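Local coordinates for protein phosphoserine phosphatase (Thermococcus onnurineus, PDB 4AP9) that probably hydrolyses L-phosphoserine to L-serine, the last step of serine biosynthesis, as a magnesium-dependent phosphatase of the haloacid dehalogenase superfamily, at residues A84-E89 with F195-K200; M171-G176 with A182-K187. All blocks are in the same frame, centred on the assembly; numbering follows the deposited sequence.

Contact 1 (A84-E89 with F195-K200); sequences ARELVE and FIKNLK
E86 and K197 meet through their charged ends, and L87 and I196 through methyl and methylene groups; these two pairs account for the 144 Å² buried between 84-89 and 195-200. NZ of K197 donates to OE2 of E86 at 3.0 Å, a hydrogen-bonded salt bridge in which the ammonium stands above the carboxylate plane, 43° out of it. E86 reaches it with an extended chain, its CG anti to the backbone N (chi1 -175°), whereas the lysine chain bends at chi3 (-79°) and the two side chains cross at about a right angle. D194 forms a second, long and weak ion pair with the same NZ. Replacing E86 by an alanine would probably cost the K197 ammonium its close carboxylate partner, leave the long pair with D194, and let its chain turn more freely. Alongside the bridge, CD1 of L87 touches CG1 of I196 at 3.8 Å, and both residues are buried. L87 also packs on L189, L192 and V193, while I196 touches T90 and L91, which extends the apolar seam along both helices. The CA atoms of L87 and I196 are 7.4 Å apart, the nearest across the two segments. A charged pair at the partly exposed margin beside an apolar seam thus joins helix 82-93 to the C-terminal helix 189-197 in the Rossmann-like alpha/beta fold of haloacid dehalogenases.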
ATOM      1  N   ALA A  84     -35.596  15.209 -10.658  1.00 17.70           N
ATOM      2  CA  ALA A  84     -34.613  14.741  -9.680  1.00 19.15           C
ATOM      3  C   ALA A  84     -34.989  13.338  -9.238  1.00 20.41           C
ATOM      4  O   ALA A  84     -34.138  12.462  -9.078  1.00 19.02           O
ATOM      5  CB  ALA A  84     -34.529  15.685  -8.475  1.00 18.74           C
ATOM      6  N   ARG A  85     -36.278  13.110  -9.054  1.00 18.95           N
ATOM      7  CA  ARG A  85     -36.706  11.792  -8.624  1.00 20.78           C
ATOM      8  C   ARG A  85     -36.474  10.760  -9.736  1.00 20.54           C
ATOM      9  O   ARG A  85     -36.089   9.616  -9.472  1.00 20.08           O
ATOM     10  CB  ARG A  85     -38.165  11.806  -8.165  1.00 19.96           C
ATOM     11  CG  ARG A  85     -38.588  10.491  -7.546  1.00 24.76           C
ATOM     12  CD  ARG A  85     -39.992  10.555  -6.990  1.00 28.84           C
ATOM     13  NE  ARG A  85     -40.125  11.542  -5.921  1.00 29.94           N
ATOM     14  CZ  ARG A  85     -39.843  11.300  -4.645  1.00 28.39           C
ATOM     15  NH1 ARG A  85     -39.387  10.106  -4.278  1.00 27.17           N
ATOM     16  NH2 ARG A  85     -40.009  12.253  -3.737  1.00 28.68           N
ATOM     17  N   GLU A  86     -36.687  11.167 -10.981  1.00 18.77           N
ATOM     18  CA  GLU A  86     -36.482  10.255 -12.097  1.00 19.51           C
ATOM     19  C   GLU A  86     -35.002   9.889 -12.215  1.00 20.46           C
ATOM     20  O   GLU A  86     -34.660   8.732 -12.479  1.00 20.02           O
ATOM     21  CB  GLU A  86     -36.996  10.868 -13.404  1.00 22.01           C
ATOM     22  CG  GLU A  86     -36.908   9.910 -14.592  1.00 21.44           C
ATOM     23  CD  GLU A  86     -37.512  10.487 -15.859  1.00 29.34           C
ATOM     24  OE1 GLU A  86     -37.840  11.697 -15.880  1.00 26.38           O
ATOM     25  OE2 GLU A  86     -37.654   9.719 -16.835  1.00 32.87           O
ATOM     26  N   LEU A  87     -34.122  10.867 -12.016  1.00 17.90           N
ATOM     27  CA  LEU A  87     -32.690  10.572 -12.078  1.00 19.83           C
ATOM     28  C   LEU A  87     -32.365   9.438 -11.118  1.00 19.64           C
ATOM     29  O   LEU A  87     -31.793   8.418 -11.507  1.00 17.06           O
ATOM     30  CB  LEU A  87     -31.834  11.794 -11.735  1.00 18.56           C
ATOM     31  CG  LEU A  87     -30.318  11.527 -11.632  1.00 16.63           C
ATOM     32  CD1 LEU A  87     -29.790  10.936 -12.910  1.00 17.84           C
ATOM     33  CD2 LEU A  87     -29.531  12.796 -11.286  1.00 15.69           C
ATOM     34  N   VAL A  88     -32.746   9.614  -9.860  1.00 16.82           N
ATOM     35  CA  VAL A  88     -32.392   8.648  -8.831  1.00 16.80           C
ATOM     36  C   VAL A  88     -33.023   7.286  -9.069  1.00 17.39           C
ATOM     37  O   VAL A  88     -32.375   6.257  -8.906  1.00 17.71           O
ATOM     38  CB  VAL A  88     -32.757   9.174  -7.429  1.00 18.02           C
ATOM     39  CG1 VAL A  88     -32.625   8.070  -6.386  1.00 19.13           C
ATOM     40  CG2 VAL A  88     -31.875  10.376  -7.078  1.00 19.49           C
ATOM     41  N   GLU A  89     -34.286   7.264  -9.473  1.00 18.22           N
ATOM     42  CA  GLU A  89     -34.942   5.981  -9.739  1.00 20.10           C
ATOM     43  C   GLU A  89     -34.324   5.247 -10.944  1.00 21.77           C
ATOM     44  O   GLU A  89     -34.210   4.012 -10.943  1.00 20.65           O
ATOM     45  CB  GLU A  89     -36.450   6.168  -9.917  1.00 21.71           C
ATOM     46  CG  GLU A  89     -37.143   6.598  -8.637  1.00 25.49           C
ATOM     47  CD  GLU A  89     -38.632   6.835  -8.806  1.00 31.40           C
ATOM     48  OE1 GLU A  89     -39.129   6.832  -9.954  1.00 26.56           O
ATOM     49  OE2 GLU A  89     -39.303   7.035  -7.773  1.00 29.96           O
ATOM     50  N   PHE A 195     -29.147  10.976 -20.379  1.00 21.08           N
ATOM     51  CA  PHE A 195     -27.909  10.224 -20.443  1.00 22.74           C
ATOM     52  C   PHE A 195     -28.003   8.927 -19.637  1.00 22.36           C
ATOM     53  O   PHE A 195     -27.667   7.848 -20.116  1.00 23.20           O
ATOM     54  CB  PHE A 195     -26.736  11.077 -19.953  1.00 20.91           C
ATOM     55  CG  PHE A 195     -25.415  10.366 -20.015  1.00 22.67           C
ATOM     56  CD1 PHE A 195     -24.644  10.408 -21.164  1.00 23.70           C
ATOM     57  CD2 PHE A 195     -24.953   9.637 -18.931  1.00 23.71           C
ATOM     58  CE1 PHE A 195     -23.436   9.741 -21.223  1.00 25.36           C
ATOM     59  CE2 PHE A 195     -23.743   8.970 -18.986  1.00 22.42           C
ATOM     60  CZ  PHE A 195     -22.987   9.027 -20.129  1.00 23.08           C
ATOM     61  N   ILE A 196     -28.459   9.028 -18.398  1.00 19.82           N
ATOM     62  CA  ILE A 196     -28.569   7.844 -17.570  1.00 20.33           C
ATOM     63  C   ILE A 196     -29.580   6.860 -18.152  1.00 20.68           C
ATOM     64  O   ILE A 196     -29.398   5.647 -18.052  1.00 20.52           O
ATOM     65  CB  ILE A 196     -28.935   8.203 -16.121  1.00 20.99           C
ATOM     66  CG1 ILE A 196     -27.836   9.071 -15.514  1.00 19.78           C
ATOM     67  CG2 ILE A 196     -29.144   6.945 -15.296  1.00 20.49           C
ATOM     68  CD1 ILE A 196     -26.452   8.455 -15.589  1.00 19.13           C
ATOM     69  N   LYS A 197     -30.629   7.382 -18.780  1.00 19.96           N
ATOM     70  CA  LYS A 197     -31.651   6.513 -19.363  1.00 19.50           C
ATOM     71  C   LYS A 197     -31.065   5.700 -20.518  1.00 23.55           C
ATOM     72  O   LYS A 197     -31.535   4.603 -20.816  1.00 24.86           O
ATOM     73  CB  LYS A 197     -32.874   7.321 -19.824  1.00 22.44           C
ATOM     74  CG  LYS A 197     -33.940   7.488 -18.750  1.00 22.57           C
ATOM     75  CD  LYS A 197     -35.235   8.078 -19.308  1.00 31.56           C
ATOM     76  CE  LYS A 197     -35.151   9.583 -19.489  1.00 32.51           C
ATOM     77  NZ  LYS A 197     -36.527  10.197 -19.545  1.00 41.51           N
ATOM     78  N   ASN A 198     -30.025   6.241 -21.145  1.00 23.35           N
ATOM     79  CA  ASN A 198     -29.325   5.545 -22.229  1.00 25.86           C
ATOM     80  C   ASN A 198     -28.380   4.432 -21.781  1.00 28.34           C
ATOM     81  O   ASN A 198     -27.824   3.729 -22.623  1.00 30.44           O
ATOM     82  CB  ASN A 198     -28.523   6.537 -23.060  1.00 25.85           C
ATOM     83  CG  ASN A 198     -29.260   7.001 -24.288  1.00 32.94           C
ATOM     84  OD1 ASN A 198     -30.240   6.383 -24.715  1.00 35.89           O
ATOM     85  ND2 ASN A 198     -28.781   8.090 -24.882  1.00 33.70           N
ATOM     86  N   LEU A 199     -28.173   4.273 -20.475  1.00 24.34           N
ATOM     87  CA  LEU A 199     -27.235   3.259 -19.996  1.00 28.17           C
ATOM     88  C   LEU A 199     -27.717   1.810 -20.157  1.00 30.83           C
ATOM     89  O   LEU A 199     -28.912   1.508 -20.058  1.00 29.89           O
ATOM     90  CB  LEU A 199     -26.821   3.518 -18.543  1.00 26.44           C
ATOM     91  CG  LEU A 199     -26.065   4.812 -18.245  1.00 25.47           C
ATOM     92  CD1 LEU A 199     -25.809   4.911 -16.749  1.00 23.89           C
ATOM     93  CD2 LEU A 199     -24.756   4.889 -19.015  1.00 25.71           C
ATOM     94  N   LYS A 200     -26.742   0.935 -20.395  1.00 29.77           N
ATOM     95  CA  LYS A 200     -26.914  -0.511 -20.546  1.00 32.11           C
ATOM     96  C   LYS A 200     -27.579  -0.886 -21.862  1.00 36.63           C
ATOM     97  O   LYS A 200     -27.256  -0.314 -22.905  1.00 34.32           O
ATOM     98  CB  LYS A 200     -27.646  -1.115 -19.353  1.00 36.23           C
ATOM     99  CG  LYS A 200     -26.716  -1.499 -18.214  1.00 35.80           C
ATOM    100  CD  LYS A 200     -27.521  -1.947 -17.015  1.00 37.40           C
ATOM    101  CE  LYS A 200     -28.827  -2.568 -17.474  1.00 40.33           C
ATOM    102  NZ  LYS A 200     -29.754  -2.747 -16.322  1.00 44.32           N
TER

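Contact 2 (M171-G176 with A182-K187); sequences MGIAVG and ADLLVK
The carboxylate of D183 and the peptide planes of G172 are the flat groups that meet where two parallel strands of the Rossmann-like sheet come together, 171-175 and the outermost strand 184-186. OD2 of D183 accepts the N-H of G172 at 2.8 Å through its anti lone pair, the one away from the other oxygen. CA of M171, a selenomethionine, also lies against OD2, and its side chain crosses that of D183 at about a right angle. On the same side of the strand, the G172 carbonyl O takes two amides: L184 N in the carbonyl plane, and D183 N in a weak, bent bond. The aspartate therefore closes the start of the ladder by gripping the G172 peptides from both N-H and C=O.

Beyond it the register I173-L184, A174-L185, V175-V186 is regular, with the paired CA atoms 4.7 to 5.1 Å apart. A174 N donates to L184 O at 2.8 Å, tilted 26° from the carbonyl plane, V186 N bonds to A174 O, and G176 N bonds to V186 O. The axes of the two short strands approach to 4.6 Å, with 31° between their directions, a twisted parallel pair.

One face carries I173, L184, V175 and V186. CG1 of I173 lies 4.0 Å from CD1 of L184, and helix 189-197 packs over this face through L192 and F195. The other bears A174 and L185, where CD1 of L185 packs on CB of A174, joined by A182, whose CB meets that of A174. With CG1 of V186 anti to its carbonyl carbon (chi1 -68°), CG2 falls between the backbone N and the carbonyl carbon, where it touches CG2 of I173 and CG2 of V175 and comes within 3.4 Å of A174 O.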
HETATM    1  N   MSE A 171     -15.773   7.835 -13.518  1.00 17.82           N
HETATM    2  CA  MSE A 171     -16.410   8.570 -14.595  1.00 15.03           C
HETATM    3  C   MSE A 171     -17.125   9.720 -13.910  1.00 16.40           C
HETATM    4  O   MSE A 171     -17.816   9.511 -12.916  1.00 14.42           O
HETATM    5  CB  MSE A 171     -17.413   7.671 -15.324  1.00 13.90           C
HETATM    6  CG  MSE A 171     -18.151   8.352 -16.466  1.00 18.00           C
HETATM    7 SE   MSE A 171     -19.386   7.173 -17.429  1.00 24.23          SE
HETATM    8  CE  MSE A 171     -18.130   5.817 -18.016  1.00 17.88           C
ATOM      9  N   GLY A 172     -16.940  10.934 -14.416  1.00 15.39           N
ATOM     10  CA  GLY A 172     -17.519  12.105 -13.792  1.00 14.97           C
ATOM     11  C   GLY A 172     -18.314  12.915 -14.792  1.00 15.69           C
ATOM     12  O   GLY A 172     -17.905  13.052 -15.938  1.00 15.26           O
ATOM     13  N   ILE A 173     -19.470  13.420 -14.363  1.00 14.87           N
ATOM     14  CA  ILE A 173     -20.316  14.234 -15.218  1.00 15.92           C
ATOM     15  C   ILE A 173     -20.615  15.546 -14.520  1.00 15.19           C
ATOM     16  O   ILE A 173     -21.142  15.565 -13.404  1.00 13.95           O
ATOM     17  CB  ILE A 173     -21.673  13.563 -15.510  1.00 14.17           C
ATOM     18  CG1 ILE A 173     -21.468  12.167 -16.087  1.00 12.14           C
ATOM     19  CG2 ILE A 173     -22.498  14.413 -16.484  1.00 16.24           C
ATOM     20  CD1 ILE A 173     -22.774  11.386 -16.295  1.00 15.64           C
ATOM     21  N   ALA A 174     -20.292  16.644 -15.193  1.00 15.10           N
ATOM     22  CA  ALA A 174     -20.644  17.975 -14.706  1.00 15.50           C
ATOM     23  C   ALA A 174     -21.954  18.445 -15.325  1.00 18.15           C
ATOM     24  O   ALA A 174     -22.279  18.077 -16.450  1.00 18.28           O
ATOM     25  CB  ALA A 174     -19.519  18.965 -15.011  1.00 16.85           C
ATOM     26  N   VAL A 175     -22.712  19.252 -14.583  1.00 16.06           N
ATOM     27  CA  VAL A 175     -23.971  19.785 -15.079  1.00 17.26           C
ATOM     28  C   VAL A 175     -23.991  21.309 -15.144  1.00 20.16           C
ATOM     29  O   VAL A 175     -23.837  21.977 -14.126  1.00 19.63           O
ATOM     30  CB  VAL A 175     -25.132  19.379 -14.169  1.00 16.97           C
ATOM     31  CG1 VAL A 175     -26.449  19.908 -14.726  1.00 19.56           C
ATOM     32  CG2 VAL A 175     -25.174  17.861 -14.004  1.00 18.29           C
ATOM     33  N   GLY A 176     -24.188  21.857 -16.340  1.00 20.06           N
ATOM     34  CA  GLY A 176     -24.274  23.300 -16.491  1.00 19.71           C
ATOM     35  C   GLY A 176     -23.081  24.241 -16.555  1.00 21.49           C
ATOM     36  O   GLY A 176     -23.209  25.390 -16.982  1.00 25.35           O
ATOM     37  N   ALA A 182     -14.014  16.429 -14.521  1.00 16.91           N
ATOM     38  CA  ALA A 182     -15.185  15.730 -15.049  1.00 17.29           C
ATOM     39  C   ALA A 182     -14.903  15.260 -16.477  1.00 20.17           C
ATOM     40  O   ALA A 182     -14.254  15.967 -17.250  1.00 25.60           O
ATOM     41  CB  ALA A 182     -16.414  16.619 -15.014  1.00 18.53           C
ATOM     42  N   ASP A 183     -15.364  14.063 -16.816  1.00 18.60           N
ATOM     43  CA  ASP A 183     -15.216  13.535 -18.176  1.00 19.89           C
ATOM     44  C   ASP A 183     -16.199  14.170 -19.158  1.00 20.70           C
ATOM     45  O   ASP A 183     -15.871  14.410 -20.326  1.00 22.27           O
ATOM     46  CB  ASP A 183     -15.441  12.021 -18.189  1.00 19.84           C
ATOM     47  CG  ASP A 183     -14.441  11.279 -17.336  1.00 21.78           C
ATOM     48  OD1 ASP A 183     -13.257  11.230 -17.718  1.00 22.65           O
ATOM     49  OD2 ASP A 183     -14.830  10.759 -16.275  1.00 22.95           O
ATOM     50  N   LEU A 184     -17.412  14.400 -18.679  1.00 17.57           N
ATOM     51  CA  LEU A 184     -18.522  14.839 -19.505  1.00 20.20           C
ATOM     52  C   LEU A 184     -19.156  16.095 -18.936  1.00 19.54           C
ATOM     53  O   LEU A 184     -19.098  16.334 -17.730  1.00 16.42           O
ATOM     54  CB  LEU A 184     -19.579  13.736 -19.567  1.00 20.05           C
ATOM     55  CG  LEU A 184     -19.074  12.411 -20.114  1.00 19.64           C
ATOM     56  CD1 LEU A 184     -19.941  11.244 -19.659  1.00 23.50           C
ATOM     57  CD2 LEU A 184     -19.028  12.510 -21.623  1.00 22.73           C
ATOM     58  N   LEU A 185     -19.768  16.891 -19.814  1.00 19.99           N
ATOM     59  CA  LEU A 185     -20.575  18.035 -19.395  1.00 22.43           C
ATOM     60  C   LEU A 185     -21.949  17.921 -20.037  1.00 20.80           C
ATOM     61  O   LEU A 185     -22.048  17.877 -21.256  1.00 22.63           O
ATOM     62  CB  LEU A 185     -19.912  19.350 -19.832  1.00 20.76           C
ATOM     63  CG  LEU A 185     -20.677  20.646 -19.530  1.00 22.40           C
ATOM     64  CD1 LEU A 185     -20.707  20.918 -18.036  1.00 23.64           C
ATOM     65  CD2 LEU A 185     -20.061  21.848 -20.258  1.00 27.33           C
ATOM     66  N   VAL A 186     -23.001  17.861 -19.229  1.00 20.03           N
ATOM     67  CA  VAL A 186     -24.365  17.893 -19.746  1.00 21.31           C
ATOM     68  C   VAL A 186     -25.007  19.245 -19.466  1.00 21.26           C
ATOM     69  O   VAL A 186     -24.630  19.930 -18.518  1.00 21.52           O
ATOM     70  CB  VAL A 186     -25.228  16.756 -19.178  1.00 21.62           C
ATOM     71  CG1 VAL A 186     -24.737  15.428 -19.716  1.00 20.97           C
ATOM     72  CG2 VAL A 186     -25.195  16.770 -17.645  1.00 20.13           C
ATOM     73  N   LYS A 187     -25.977  19.630 -20.290  1.00 22.13           N
ATOM     74  CA  LYS A 187     -26.527  20.988 -20.237  1.00 24.24           C
ATOM     75  C   LYS A 187     -27.315  21.302 -18.973  1.00 22.99           C
ATOM     76  O   LYS A 187     -27.270  22.425 -18.474  1.00 25.18           O
ATOM     77  CB  LYS A 187     -27.423  21.263 -21.450  1.00 25.15           C
ATOM     78  CG  LYS A 187     -26.684  21.368 -22.770  1.00 33.28           C
ATOM     79  CD  LYS A 187     -27.642  21.779 -23.887  1.00 39.79           C
ATOM     80  CE  LYS A 187     -27.005  21.648 -25.263  1.00 43.87           C
ATOM     81  NZ  LYS A 187     -27.996  21.925 -26.347  1.00 53.68           N
TER

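Helix 189-197 connects the two contacts: it follows strand 184-186 directly in the chain, and its last turns supply I196 and K197 to contact 1. Their centres lie about 14 Å apart, and contact 2 is nested within the chain loop that contact 1 closes. F195 is the direct bridge, its ring reaching the face of contact 2 that bears I173 and L184, with CE2 at 3.7 Å from CD1 of I173 and CZ at 3.8 Å from CD1 of L184. F195 packs on L57 of the third subunit, and M171, D183 and L184 on its L53. In contact 2 the side chain of A174 lies about 12 Å from a bound 3-pyridinium-1-ylpropane-1-sulfonate, too far for direct contact.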